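Phosphatidylinositol-specific phospholipase C1 (Streptomyces antibioticus, PDB 3H4X) belongs to the phosphatidylinositol-specific phospholipase C family and folds as a single-chain alpha/beta barrel of the TIM-barrel kind. Local coordinates at residues E87-A92 with L108-A113; G261-Y266 with L283-A288. One frame throughout, in Å; residues are numbered along the deposited sequence.

Overall arrangement
Eight parallel strands close into a barrel, and the two contacts lie on opposite sides of the chain's centre, about 31 Å apart between their centres and about 15 Å between nearest atoms. Contact 1 belongs to the outer layer, where segment 87-92, part of the long loop between strand 73-74 and helix 104-117, lies along that helix. Contact 2 is in the barrel wall itself: neighbouring strands 258-262 and 282-286 pair, the first passing into helix 263-266 and the second into a loop after Thr286. None of the residues around the bound acetyl groups falls in either contact. An acetate ion and an ethanol lie about 3 Å from the side chain of Asp262; other ethanols are near Ser109 and Arg112.

Contact 1: E87-A92 with L108-A113; sequences EGAANA and LSDMRA. With EOH (ethanol), chain F.
In the outer helical layer of the TIM barrel, Asp110 of helix 104-117 holds the backbone of segment 87-92 with both oxygens of its carboxylate. Glu87 N donates to Asp110 OD2 at 2.8 Å from the syn side, 20° out of the carboxylate plane. Ala89 N bonds to Asp110 OD1, also at 2.8 Å, coming in nearly end-on to that C-O bond. With chi1 at -73°, CG stands beside the aspartate's own backbone N and opposite its carbonyl carbon, which brings the carboxylate to the loop where it turns through Gly88.

A second carboxylate stands close by. The side chain of Glu87 crosses that of Asp110 at about a right angle, with Glu87 OE1 4.4 Å from Asp110 OD2. One water donates to both oxygens, and Glu87 accepts further bonds from the backbone N atoms of Arg96, Thr97 and Lys98; these donors would be expected to offset the mutual repulsion of two negative charges.

Farther along, the contact becomes apolar and watery by turns. Gly88 CA rests on Ser109 CB, while Ser109 OG turns to Lys152 and the carbonyl of Ala105. The methyl of Ala113 pushes toward the loop and meets Asn91 C at 3.5 Å. The opposite flank of the helix faces the barrel, Leu108 and Met111 packing on Phe191 of strand 189-195. Arg112 leads away from the loop, salt-bridged to Asp116 and donating from NH1 to an ethanol. Waters join loop and helix elsewhere: one donates to both Ala89 O and Ser109 O, and another accepts from Ala92 N at 2.7 Å and donates to Ala113 O.

Contact 2: G261-Y266 with L283-A288; sequences GDAATY and LIMTDA. Unlike the reference sequence in segment 261-266: Ala264 (reference Pro).
Strands 258-262 and 282-286 run parallel as neighbours in the wall of the TIM barrel, Gly261 pairing with Met285 and Asp262 with Thr286. Gly261 N bonds to Ile284 O at 2.9 Å, Thr286 N returns a bond to Gly261 O, and Ala263 N closes the series on Thr286 O in the plane of that carbonyl. Gly261 O also takes a CA-H...O contact from Met285 CA at 3.3 Å.

The tight side is apolar. CG of Met285 stands beside its own backbone N, opposite the carbonyl carbon (chi1 -61°), and the chain, extended beyond it, runs from Ala263 to Tyr266: its CB lies 3.8 Å from Ala263 CB and its CE packs on Tyr266 CB. The sulfur makes an oblique Met-aromatic contact, SD 5.1 Å from the centroid of the Tyr266 ring. Leu283 slides past the tyrosine in the opposite direction, CD1 touching Tyr266 CZ and OH, and Leu312 of helix 302-314 covers Ala263 and Met285 from outside the pair.

The face bearing Asp262 and Thr286, with the turn at Asp287, is the looser, wetter side. Asp262 is the N-cap of helix 263-266, its OD2 accepting from Thr265 N, although the place of that oxygen is less certain. Its OD1 stands 4.3 Å from Asp287 OD2, and two waters tie the polar groups here together. One donates to Asp262 OD1 and Asp287 O while accepting from Ala264 N; a second accepts from Thr286 OG1 at 2.8 Å and donates to both Asp262 OD1 and Asp287 OD2.

Contact 1: E87-A92 with L108-A113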
loop_
_atom_site.group_PDB
_atom_site.type_symbol
_atom_site.label_atom_id
_atom_site.label_comp_id
_atom_site.label_asym_id
_atom_site.label_seq_id
_atom_site.Cartn_x
_atom_site.Cartn_y
_atom_site.Cartn_z
ATOM N N GLU A 87 12.775 -7.876 11.724
ATOM C CA GLU A 87 14.038 -8.307 12.342
ATOM C C GLU A 87 15.281 -7.623 11.797
ATOM O O GLU A 87 16.342 -7.696 12.414
ATOM C CB GLU A 87 14.305 -9.797 12.134
ATOM C CG GLU A 87 13.186 -10.772 12.276
ATOM C CD GLU A 87 13.612 -12.130 11.725
ATOM O OE1 GLU A 87 13.052 -12.568 10.700
ATOM O OE2 GLU A 87 14.551 -12.742 12.285
ATOM N N GLY A 88 15.188 -7.029 10.614
ATOM C CA GLY A 88 16.383 -6.517 9.949
ATOM C C GLY A 88 17.346 -7.624 9.547
ATOM O O GLY A 88 18.561 -7.495 9.713
ATOM N N ALA A 89 16.807 -8.719 9.021
ATOM C CA ALA A 89 17.633 -9.834 8.563
ATOM C C ALA A 89 18.596 -9.388 7.469
ATOM O O ALA A 89 18.209 -8.664 6.555
ATOM C CB ALA A 89 16.757 -10.966 8.058
ATOM N N ALA A 90 19.845 -9.833 7.555
ATOM C CA ALA A 90 20.852 -9.476 6.555
ATOM C C ALA A 90 20.685 -10.289 5.273
ATOM O O ALA A 90 21.103 -9.864 4.196
ATOM C CB ALA A 90 22.255 -9.660 7.121
ATOM N N ASN A 91 20.078 -11.463 5.395
ATOM C CA ASN A 91 19.861 -12.345 4.257
ATOM C C ASN A 91 18.820 -13.392 4.616
ATOM O O ASN A 91 18.383 -13.466 5.763
ATOM C CB ASN A 91 21.172 -13.008 3.836
ATOM C CG ASN A 91 21.843 -13.738 4.978
ATOM O OD1 ASN A 91 21.251 -14.626 5.586
ATOM N ND2 ASN A 91 23.079 -13.363 5.280
ATOM N N ALA A 92 18.426 -14.202 3.639
ATOM C CA ALA A 92 17.355 -15.171 3.843
ATOM C C ALA A 92 17.678 -16.184 4.942
ATOM O O ALA A 92 16.777 -16.660 5.631
ATOM C CB ALA A 92 17.022 -15.881 2.538
ATOM N N LEU A 108 12.390 -3.220 5.619
ATOM C CA LEU A 108 12.878 -3.249 4.250
ATOM C C LEU A 108 13.984 -4.285 4.072
ATOM O O LEU A 108 14.063 -4.945 3.035
ATOM C CB LEU A 108 13.360 -1.861 3.830
ATOM C CG LEU A 108 12.272 -0.795 3.693
ATOM C CD1 LEU A 108 12.914 0.581 3.595
ATOM C CD2 LEU A 108 11.372 -1.074 2.494
ATOM N N SER A 109 14.835 -4.430 5.081
ATOM C CA SER A 109 15.858 -5.467 5.046
ATOM C C SER A 109 15.224 -6.857 4.999
ATOM O O SER A 109 15.663 -7.717 4.233
ATOM C CB SER A 109 16.798 -5.349 6.246
ATOM O OG SER A 109 17.576 -4.170 6.169
ATOM N N ASP A 110 14.196 -7.086 5.812
ATOM C CA ASP A 110 13.499 -8.371 5.785
ATOM C C ASP A 110 12.929 -8.623 4.394
ATOM O O ASP A 110 13.019 -9.734 3.861
ATOM C CB ASP A 110 12.355 -8.411 6.804
ATOM C CG ASP A 110 12.838 -8.522 8.239
ATOM O OD1 ASP A 110 14.064 -8.491 8.472
ATOM O OD2 ASP A 110 11.973 -8.637 9.136
ATOM N N MET A 111 12.329 -7.585 3.815
ATOM C CA MET A 111 11.751 -7.689 2.478
ATOM C C MET A 111 12.800 -8.058 1.433
ATOM O O MET A 111 12.564 -8.904 0.577
ATOM C CB MET A 111 11.066 -6.377 2.086
ATOM C CG MET A 111 9.801 -6.086 2.868
ATOM S SD MET A 111 9.107 -4.465 2.513
ATOM C CE MET A 111 8.707 -4.612 0.777
ATOM N N ARG A 112 13.950 -7.400 1.492
ATOM C CA ARG A 112 15.030 -7.684 0.551
ATOM C C ARG A 112 15.538 -9.116 0.705
ATOM O O ARG A 112 15.732 -9.827 -0.285
ATOM C CB ARG A 112 16.178 -6.690 0.739
ATOM C CG ARG A 112 17.394 -6.952 -0.141
ATOM C CD ARG A 112 17.022 -6.955 -1.609
ATOM N NE ARG A 112 18.179 -7.165 -2.479
ATOM C CZ ARG A 112 18.956 -6.192 -2.945
ATOM N NH1 ARG A 112 18.712 -4.930 -2.620
ATOM N NH2 ARG A 112 19.985 -6.479 -3.736
ATOM N N ALA A 113 15.743 -9.539 1.950
ATOM C CA ALA A 113 16.223 -10.887 2.227
ATOM C C ALA A 113 15.243 -11.922 1.685
ATOM O O ALA A 113 15.630 -12.887 1.021
ATOM C CB ALA A 113 16.419 -11.072 3.719
HETATM C C1 EOH F . 19.962 -2.167 -3.354
HETATM C C2 EOH F . 20.181 -0.726 -3.802
HETATM O O EOH F . 20.022 -3.075 -4.434
HETATM O O HOH W 1 11.062 -11.272 9.341
HETATM O O HOH W 2 18.361 -7.802 3.954
HETATM O O HOH W 3 18.406 -13.529 1.044
#

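Contact 2: G261-Y266 with L283-A288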
loop_
_atom_site.group_PDB
_atom_site.type_symbol
_atom_site.label_atom_id
_atom_site.label_comp_id
_atom_site.label_asym_id
_atom_site.label_seq_id
_atom_site.Cartn_x
_atom_site.Cartn_y
_atom_site.Cartn_z
ATOM N N GLY A 261 -10.342 3.303 0.533
ATOM C CA GLY A 261 -11.507 3.706 1.308
ATOM C C GLY A 261 -12.282 2.528 1.850
ATOM O O GLY A 261 -12.026 1.376 1.503
ATOM N N ASP A 262 -13.252 2.835 2.702
ATOM C CA ASP A 262 -14.043 1.841 3.410
ATOM C C ASP A 262 -14.932 1.020 2.470
ATOM O O ASP A 262 -15.717 1.577 1.697
ATOM C CB ASP A 262 -14.899 2.565 4.446
ATOM C CG ASP A 262 -15.770 1.627 5.232
ATOM O OD1 ASP A 262 -15.218 0.804 5.987
ATOM O OD2 ASP A 262 -17.008 1.716 5.087
ATOM N N ALA A 263 -14.822 -0.305 2.557
ATOM C CA ALA A 263 -15.580 -1.200 1.678
ATOM C C ALA A 263 -17.095 -0.996 1.764
ATOM O O ALA A 263 -17.774 -0.892 0.739
ATOM C CB ALA A 263 -15.231 -2.655 1.963
ATOM N N ALA A 264 -17.629 -0.955 2.980
ATOM C CA ALA A 264 -19.069 -0.784 3.142
ATOM C C ALA A 264 -19.536 0.511 2.482
ATOM O O ALA A 264 -20.599 0.558 1.857
ATOM C CB ALA A 264 -19.449 -0.807 4.616
ATOM N N THR A 265 -18.734 1.562 2.612
ATOM C CA THR A 265 -19.056 2.842 1.996
ATOM C C THR A 265 -19.082 2.733 0.471
ATOM O O THR A 265 -20.014 3.221 -0.179
ATOM C CB THR A 265 -18.083 3.945 2.458
ATOM O OG1 THR A 265 -18.121 4.041 3.887
ATOM C CG2 THR A 265 -18.465 5.287 1.859
ATOM N N TYR A 266 -18.077 2.076 -0.103
ATOM C CA TYR A 266 -18.049 1.888 -1.549
ATOM C C TYR A 266 -19.256 1.116 -2.053
ATOM O O TYR A 266 -19.636 1.241 -3.216
ATOM C CB TYR A 266 -16.775 1.167 -1.991
ATOM C CG TYR A 266 -15.560 2.058 -2.058
ATOM C CD1 TYR A 266 -15.563 3.214 -2.832
ATOM C CD2 TYR A 266 -14.407 1.744 -1.355
ATOM C CE1 TYR A 266 -14.454 4.037 -2.893
ATOM C CE2 TYR A 266 -13.294 2.553 -1.419
ATOM C CZ TYR A 266 -13.322 3.700 -2.182
ATOM O OH TYR A 266 -12.205 4.503 -2.227
ATOM N N LEU A 283 -8.027 0.328 -6.627
ATOM C CA LEU A 283 -9.036 0.638 -5.624
ATOM C C LEU A 283 -8.882 -0.310 -4.439
ATOM O O LEU A 283 -9.165 -1.504 -4.541
ATOM C CB LEU A 283 -10.436 0.517 -6.234
ATOM C CG LEU A 283 -11.626 0.902 -5.351
ATOM C CD1 LEU A 283 -11.482 2.315 -4.814
ATOM C CD2 LEU A 283 -12.928 0.749 -6.112
ATOM N N ILE A 284 -8.404 0.218 -3.318
ATOM C CA ILE A 284 -8.244 -0.568 -2.097
ATOM C C ILE A 284 -9.476 -0.375 -1.224
ATOM O O ILE A 284 -9.805 0.758 -0.856
ATOM C CB ILE A 284 -6.989 -0.146 -1.285
ATOM C CG1 ILE A 284 -5.688 -0.504 -2.010
ATOM C CG2 ILE A 284 -6.985 -0.825 0.077
ATOM C CD1 ILE A 284 -5.428 0.270 -3.270
ATOM N N MET A 285 -10.148 -1.477 -0.896
ATOM C CA MET A 285 -11.327 -1.440 -0.040
ATOM C C MET A 285 -10.999 -2.037 1.321
ATOM O O MET A 285 -10.697 -3.229 1.439
ATOM C CB MET A 285 -12.494 -2.186 -0.677
ATOM C CG MET A 285 -12.950 -1.609 -2.001
ATOM S SD MET A 285 -14.617 -2.163 -2.373
ATOM C CE MET A 285 -14.906 -1.375 -3.958
ATOM N N THR A 286 -11.057 -1.194 2.345
ATOM C CA THR A 286 -10.643 -1.573 3.687
ATOM C C THR A 286 -11.814 -2.070 4.537
ATOM O O THR A 286 -12.981 -1.819 4.231
ATOM C CB THR A 286 -9.928 -0.402 4.398
ATOM O OG1 THR A 286 -10.783 0.745 4.411
ATOM C CG2 THR A 286 -8.631 -0.040 3.677
ATOM N N ASP A 287 -11.488 -2.770 5.615
ATOM C CA ASP A 287 -12.500 -3.348 6.494
ATOM C C ASP A 287 -13.553 -4.105 5.696
ATOM O O ASP A 287 -14.756 -3.892 5.860
ATOM C CB ASP A 287 -13.130 -2.265 7.371
ATOM C CG ASP A 287 -12.163 -1.735 8.410
ATOM O OD1 ASP A 287 -11.500 -2.558 9.072
ATOM O OD2 ASP A 287 -12.052 -0.504 8.559
ATOM N N ALA A 288 -13.082 -4.999 4.835
ATOM C CA ALA A 288 -13.954 -5.783 3.968
ATOM C C ALA A 288 -15.017 -6.555 4.747
ATOM O O ALA A 288 -16.102 -6.826 4.233
ATOM C CB ALA A 288 -13.130 -6.737 3.118
HETATM O O HOH W 4 -16.329 -1.649 5.425
HETATM O O HOH W 5 -12.531 1.064 6.510
#